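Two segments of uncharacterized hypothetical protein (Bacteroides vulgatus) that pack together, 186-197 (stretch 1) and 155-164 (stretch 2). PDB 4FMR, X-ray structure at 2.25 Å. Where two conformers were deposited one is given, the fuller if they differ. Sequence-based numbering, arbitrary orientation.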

ATOM      1  N   ASP B 186      16.246  18.113 -16.016  1.00 46.11           N
ATOM      2  CA  ASP B 186      17.553  18.686 -16.352  1.00 47.70           C
ATOM      3  C   ASP B 186      18.612  17.602 -16.160  1.00 49.98           C
ATOM      4  O   ASP B 186      18.535  16.829 -15.202  1.00 46.84           O
ATOM      5  CB  ASP B 186      17.857  19.931 -15.495  1.00 51.44           C
ATOM      6  CG  ASP B 186      19.042  20.777 -15.976  1.00 74.61           C
ATOM      7  OD1 ASP B 186      20.158  20.219 -16.129  1.00 77.45           O
ATOM      8  OD2 ASP B 186      18.871  22.006 -16.130  1.00 85.90           O
ATOM      9  N   ASN B 187      19.558  17.506 -17.102  1.00 47.77           N
ATOM     10  CA  ASN B 187      20.614  16.500 -17.095  1.00 48.45           C
ATOM     11  C   ASN B 187      21.431  16.504 -15.811  1.00 51.73           C
ATOM     12  O   ASN B 187      21.935  15.441 -15.451  1.00 51.03           O
ATOM     13  CB  ASN B 187      21.551  16.682 -18.285  1.00 53.90           C
ATOM     14  CG  ASN B 187      21.015  16.124 -19.582  1.00 72.67           C
ATOM     15  OD1 ASN B 187      20.093  15.292 -19.625  1.00 57.93           O
ATOM     16  ND2 ASN B 187      21.629  16.535 -20.672  1.00 70.07           N
ATOM     17  N   ASP B 188      21.529  17.662 -15.100  1.00 47.91           N
ATOM     18  CA  ASP B 188      22.288  17.739 -13.844  1.00 47.91           C
ATOM     19  C   ASP B 188      21.492  17.064 -12.692  1.00 50.16           C
ATOM     20  O   ASP B 188      22.099  16.736 -11.665  1.00 50.16           O
ATOM     21  CB  ASP B 188      22.710  19.188 -13.484  1.00 51.04           C
ATOM     22  CG  ASP B 188      21.642  20.227 -13.146  1.00 66.81           C
ATOM     23  OD1 ASP B 188      20.433  19.896 -13.214  1.00 67.01           O
ATOM     24  OD2 ASP B 188      22.017  21.371 -12.806  1.00 74.45           O
HETATM   25  N   MSE B 189      20.150  16.824 -12.894  1.00 43.55           N
HETATM   26  CA  MSE B 189      19.305  16.165 -11.902  0.70 43.11           C
HETATM   27  C   MSE B 189      19.392  14.639 -12.071  1.00 43.32           C
HETATM   28  O   MSE B 189      18.689  13.888 -11.397  1.00 40.35           O
HETATM   29  CB  MSE B 189      17.872  16.686 -11.971  0.70 46.04           C
HETATM   30  CG  MSE B 189      17.799  18.189 -11.735  0.70 56.20           C
HETATM   31 SE   MSE B 189      18.339  18.726  -9.927  0.53 67.46          SE
HETATM   32  CE  MSE B 189      20.340  18.921  -9.979  0.70 64.91           C
ATOM     33  N   ILE B 190      20.301  14.184 -12.961  1.00 39.67           N
ATOM     34  CA  ILE B 190      20.653  12.780 -13.129  1.00 40.27           C
ATOM     35  C   ILE B 190      21.861  12.665 -12.194  1.00 44.54           C
ATOM     36  O   ILE B 190      22.900  13.240 -12.499  1.00 43.94           O
ATOM     37  CB  ILE B 190      20.899  12.309 -14.592  1.00 44.92           C
ATOM     38  CG1 ILE B 190      19.635  12.521 -15.487  1.00 45.18           C
ATOM     39  CG2 ILE B 190      21.373  10.829 -14.594  1.00 44.68           C
ATOM     40  CD1 ILE B 190      19.909  12.466 -17.021  1.00 53.05           C
ATOM     41  N   VAL B 191      21.671  12.096 -10.992  1.00 40.96           N
ATOM     42  CA  VAL B 191      22.686  12.041  -9.932  1.00 41.27           C
ATOM     43  C   VAL B 191      23.639  10.834 -10.109  1.00 44.46           C
ATOM     44  O   VAL B 191      24.825  10.951  -9.816  1.00 44.91           O
ATOM     45  CB  VAL B 191      21.960  11.999  -8.566  1.00 44.63           C
ATOM     46  CG1 VAL B 191      22.950  12.001  -7.407  1.00 44.98           C
ATOM     47  CG2 VAL B 191      21.011  13.173  -8.458  1.00 43.75           C
ATOM     48  N   LEU B 192      23.099   9.681 -10.518  1.00 41.27           N
ATOM     49  CA  LEU B 192      23.851   8.457 -10.781  1.00 40.76           C
ATOM     50  C   LEU B 192      23.463   8.010 -12.167  1.00 42.42           C
ATOM     51  O   LEU B 192      22.270   7.866 -12.451  1.00 40.51           O
ATOM     52  CB  LEU B 192      23.618   7.359  -9.698  1.00 40.13           C
ATOM     53  CG  LEU B 192      24.502   6.079  -9.828  1.00 45.35           C
ATOM     54  CD1 LEU B 192      25.994   6.409  -9.783  1.00 45.84           C
ATOM     55  CD2 LEU B 192      24.167   5.061  -8.772  1.00 46.35           C
ATOM     56  N   ASN B 193      24.458   7.900 -13.056  1.00 40.00           N
ATOM     57  CA  ASN B 193      24.257   7.590 -14.473  1.00 40.91           C
ATOM     58  C   ASN B 193      24.976   6.282 -14.895  1.00 47.47           C
ATOM     59  O   ASN B 193      25.875   6.298 -15.734  1.00 51.01           O
ATOM     60  CB  ASN B 193      24.758   8.781 -15.322  1.00 40.88           C
ATOM     61  CG  ASN B 193      24.214   8.798 -16.732  1.00 49.49           C
ATOM     62  OD1 ASN B 193      23.230   8.135 -17.031  1.00 38.58           O
ATOM     63  ND2 ASN B 193      24.837   9.563 -17.635  1.00 38.12           N
ATOM     64  N   GLU B 194      24.572   5.156 -14.317  1.00 42.73           N
ATOM     65  CA  GLU B 194      25.172   3.852 -14.604  1.00 43.47           C
ATOM     66  C   GLU B 194      24.286   3.020 -15.573  1.00 47.15           C
ATOM     67  O   GLU B 194      23.071   3.267 -15.630  1.00 44.99           O
ATOM     68  CB  GLU B 194      25.390   3.079 -13.293  1.00 44.64           C
ATOM     69  CG  GLU B 194      26.462   3.661 -12.383  1.00 51.44           C
ATOM     70  CD  GLU B 194      26.652   2.959 -11.046  1.00 63.00           C
ATOM     71  OE1 GLU B 194      25.700   2.318 -10.534  1.00 54.36           O
ATOM     72  OE2 GLU B 194      27.750   3.120 -10.473  1.00 52.79           O
ATOM     73  N   PRO B 195      24.869   2.032 -16.326  1.00 45.29           N
ATOM     74  CA  PRO B 195      24.049   1.227 -17.259  1.00 44.44           C
ATOM     75  C   PRO B 195      22.899   0.469 -16.581  1.00 46.84           C
ATOM     76  O   PRO B 195      21.782   0.482 -17.110  1.00 44.57           O
ATOM     77  CB  PRO B 195      25.058   0.240 -17.867  1.00 47.83           C
ATOM     78  CG  PRO B 195      26.382   0.867 -17.681  1.00 52.80           C
ATOM     79  CD  PRO B 195      26.300   1.646 -16.407  1.00 47.38           C
ATOM     80  N   SER B 196      23.140  -0.123 -15.392  1.00 44.15           N
ATOM     81  CA  SER B 196      22.124  -0.914 -14.690  1.00 44.19           C
ATOM     82  C   SER B 196      21.270  -0.108 -13.695  1.00 46.86           C
ATOM     83  O   SER B 196      20.306  -0.665 -13.150  1.00 45.21           O
ATOM     84  CB  SER B 196      22.780  -2.071 -13.939  1.00 49.72           C
ATOM     85  OG  SER B 196      23.234  -3.070 -14.839  1.00 66.04           O
ATOM     86  N   ARG B 197      21.609   1.179 -13.456  1.00 43.59           N
ATOM     87  CA  ARG B 197      20.901   1.985 -12.465  1.00 42.43           C
ATOM     88  C   ARG B 197      21.062   3.501 -12.666  1.00 44.81           C
ATOM     89  O   ARG B 197      22.180   4.032 -12.738  1.00 45.52           O
ATOM     90  CB  ARG B 197      21.436   1.600 -11.071  1.00 44.07           C
ATOM     91  CG  ARG B 197      20.974   2.439  -9.890  1.00 50.43           C
ATOM     92  CD  ARG B 197      21.545   1.869  -8.609  1.00 53.96           C
ATOM     93  NE  ARG B 197      23.004   1.810  -8.663  1.00 54.17           N
ATOM     94  CZ  ARG B 197      23.775   1.335  -7.695  1.00 64.91           C
ATOM     95  NH1 ARG B 197      23.236   0.855  -6.580  1.00 57.24           N
ATOM     96  NH2 ARG B 197      25.090   1.325  -7.836  1.00 49.20           N
TER
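Stretch 2 155-164: TLFGKNLTVA

The side chain of Asn193 pairs with the backbone of Val163 as a second strand would. Val163 N donates to Asn193 OD1 at 2.7 Å, and Asn193 ND2 donates to Val163 O at 2.8 Å. One amide group thus satisfies both the donor and the acceptor of a single residue. The CA-to-CB bond of Asn193 points sideways; chi1 is t, and the end of the side chain comes nearer to stretch 2.

Stretch 2 runs antiparallel to stretch 1. The strand enters from earlier in the chain, covers Thr155 to Lys159, and gives way to loop or turn. Asn160 has phi/psi of 47/52, a left-handed conformation, just after the strand. Arg197 and Phe157 form an antiparallel, non-hydrogen-bonded bridge pair. Their side chains lie on the same face of the sheet, with Arg197 CD 3.6 Å from Phe157 CE1. Arg197 CG also lies 3.6 Å from Thr155 CG2. The guanidinium group turns back to Glu194 in its own stretch, where Arg197 NH2 and Glu194 OE1 form a salt bridge at 2.9 Å.

Next to this pair, Gly158 N donates to Ser196 O at 2.9 Å. CA-H...O contacts support the register: Arg197 CA to Leu156 O is 3.1 Å, and Ser196 CA to Gly158 O is 3.2 Å. Gly158 has no side chain; an ideal CB there would clash with Leu161 CD1 at 2.9 Å.

Beyond the strand, Leu161 N donates to Pro195 O at 2.8 Å. Thr162 OG1 sits 3.0 Å from Pro195 N, which has no hydrogen to share, so this is packing alone. One water joins the stretches, 2.8 Å from Ser196 OG and accepting from Asn160 N at 3.3 Å. Farther along, Ile190 CD1 meets Val163 CG2 at 3.9 Å, an apolar contact. The two stretches bury 594 Å² in total.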

ATOM      1  N   THR B 155      14.990   5.938  -8.127  1.00 32.44           N
ATOM      2  CA  THR B 155      16.001   5.066  -8.738  1.00 32.92           C
ATOM      3  C   THR B 155      15.354   4.136  -9.774  1.00 35.95           C
ATOM      4  O   THR B 155      14.395   3.443  -9.476  1.00 34.03           O
ATOM      5  CB  THR B 155      16.778   4.241  -7.682  1.00 40.83           C
ATOM      6  OG1 THR B 155      17.366   5.123  -6.730  1.00 44.48           O
ATOM      7  CG2 THR B 155      17.874   3.403  -8.301  1.00 39.00           C
ATOM      8  N   LEU B 156      15.954   4.065 -10.950  1.00 34.34           N
ATOM      9  CA  LEU B 156      15.566   3.181 -12.041  1.00 34.79           C
ATOM     10  C   LEU B 156      16.605   2.089 -12.215  1.00 39.98           C
ATOM     11  O   LEU B 156      17.783   2.398 -12.383  1.00 40.07           O
ATOM     12  CB  LEU B 156      15.423   3.971 -13.357  1.00 35.42           C
ATOM     13  CG  LEU B 156      14.339   5.015 -13.396  1.00 39.68           C
ATOM     14  CD1 LEU B 156      14.712   6.143 -14.330  1.00 40.11           C
ATOM     15  CD2 LEU B 156      13.017   4.393 -13.729  1.00 43.16           C
ATOM     16  N   PHE B 157      16.185   0.814 -12.173  1.00 37.44           N
ATOM     17  CA  PHE B 157      17.092  -0.308 -12.401  1.00 38.18           C
ATOM     18  C   PHE B 157      16.805  -0.897 -13.772  1.00 44.88           C
ATOM     19  O   PHE B 157      15.651  -0.941 -14.184  1.00 45.33           O
ATOM     20  CB  PHE B 157      16.952  -1.364 -11.288  1.00 39.20           C
ATOM     21  CG  PHE B 157      17.180  -0.823  -9.895  1.00 38.74           C
ATOM     22  CD1 PHE B 157      18.463  -0.764  -9.356  1.00 42.77           C
ATOM     23  CD2 PHE B 157      16.111  -0.398  -9.113  1.00 37.69           C
ATOM     24  CE1 PHE B 157      18.670  -0.307  -8.051  1.00 42.52           C
ATOM     25  CE2 PHE B 157      16.318   0.072  -7.819  1.00 40.62           C
ATOM     26  CZ  PHE B 157      17.594   0.110  -7.292  1.00 40.20           C
ATOM     27  N   GLY B 158      17.836  -1.321 -14.485  1.00 43.39           N
ATOM     28  CA  GLY B 158      17.609  -1.911 -15.794  1.00 43.95           C
ATOM     29  C   GLY B 158      18.859  -2.306 -16.534  1.00 50.50           C
ATOM     30  O   GLY B 158      19.837  -2.758 -15.923  1.00 50.94           O
ATOM     31  N   LYS B 159      18.805  -2.167 -17.878  1.00 46.83           N
ATOM     32  CA  LYS B 159      19.891  -2.518 -18.787  1.00 47.84           C
ATOM     33  C   LYS B 159      20.186  -1.385 -19.738  1.00 50.01           C
ATOM     34  O   LYS B 159      19.272  -0.868 -20.392  1.00 47.61           O
ATOM     35  CB  LYS B 159      19.577  -3.803 -19.591  1.00 52.16           C
ATOM     36  CG  LYS B 159      19.572  -5.095 -18.773  1.00 70.19           C
ATOM     37  CD  LYS B 159      20.952  -5.648 -18.464  1.00 85.84           C
ATOM     38  CE  LYS B 159      20.843  -6.896 -17.622  1.00103.29           C
ATOM     39  NZ  LYS B 159      22.163  -7.547 -17.415  1.00114.66           N
ATOM     40  N   ASN B 160      21.485  -1.001 -19.787  1.00 47.72           N
ATOM     41  CA  ASN B 160      22.087   0.031 -20.638  1.00 49.09           C
ATOM     42  C   ASN B 160      21.273   1.335 -20.629  1.00 50.83           C
ATOM     43  O   ASN B 160      20.965   1.897 -21.678  1.00 51.28           O
ATOM     44  CB  ASN B 160      22.253  -0.506 -22.065  1.00 52.87           C
ATOM     45  CG  ASN B 160      23.238  -1.639 -22.103  1.00 70.20           C
ATOM     46  OD1 ASN B 160      24.417  -1.487 -21.742  1.00 63.60           O
ATOM     47  ND2 ASN B 160      22.760  -2.811 -22.494  1.00 58.72           N
ATOM     48  N   LEU B 161      20.997   1.831 -19.421  1.00 45.15           N
ATOM     49  CA  LEU B 161      20.186   3.023 -19.169  1.00 42.92           C
ATOM     50  C   LEU B 161      21.014   4.326 -19.148  1.00 47.68           C
ATOM     51  O   LEU B 161      20.397   5.393 -19.109  1.00 47.56           O
ATOM     52  CB  LEU B 161      19.431   2.873 -17.822  1.00 40.80           C
ATOM     53  CG  LEU B 161      18.317   1.817 -17.752  1.00 44.16           C
ATOM     54  CD1 LEU B 161      17.596   1.870 -16.398  1.00 42.76           C
ATOM     55  CD2 LEU B 161      17.282   2.020 -18.852  1.00 42.47           C
ATOM     56  N   THR B 162      22.381   4.249 -19.200  1.00 44.12           N
ATOM     57  CA  THR B 162      23.287   5.415 -19.159  1.00 44.29           C
ATOM     58  C   THR B 162      22.832   6.490 -20.140  1.00 47.26           C
ATOM     59  O   THR B 162      22.655   6.200 -21.322  1.00 48.18           O
ATOM     60  CB  THR B 162      24.756   5.015 -19.446  1.00 48.77           C
ATOM     61  OG1 THR B 162      25.155   3.983 -18.556  1.00 49.49           O
ATOM     62  CG2 THR B 162      25.735   6.180 -19.297  1.00 44.58           C
ATOM     63  N   VAL B 163      22.628   7.715 -19.644  1.00 42.40           N
ATOM     64  CA  VAL B 163      22.225   8.849 -20.484  1.00 42.58           C
ATOM     65  C   VAL B 163      23.524   9.442 -21.102  1.00 47.26           C
ATOM     66  O   VAL B 163      24.389   9.927 -20.378  1.00 46.08           O
ATOM     67  CB  VAL B 163      21.372   9.884 -19.696  1.00 44.15           C
ATOM     68  CG1 VAL B 163      21.113  11.134 -20.530  1.00 43.62           C
ATOM     69  CG2 VAL B 163      20.043   9.272 -19.240  1.00 42.87           C
ATOM     70  N   ALA B 164      23.691   9.308 -22.415  1.00 46.58           N
ATOM     71  CA  ALA B 164      24.900   9.780 -23.118  1.00 48.35           C
ATOM     72  C   ALA B 164      24.571  10.207 -24.541  1.00 53.89           C
ATOM     73  O   ALA B 164      23.554   9.771 -25.092  1.00 53.26           O
ATOM     74  CB  ALA B 164      25.972   8.690 -23.137  1.00 49.98           C
TER
HETATM   75  O   HOH W   1      23.327  -2.642 -17.630  1.00 46.06           O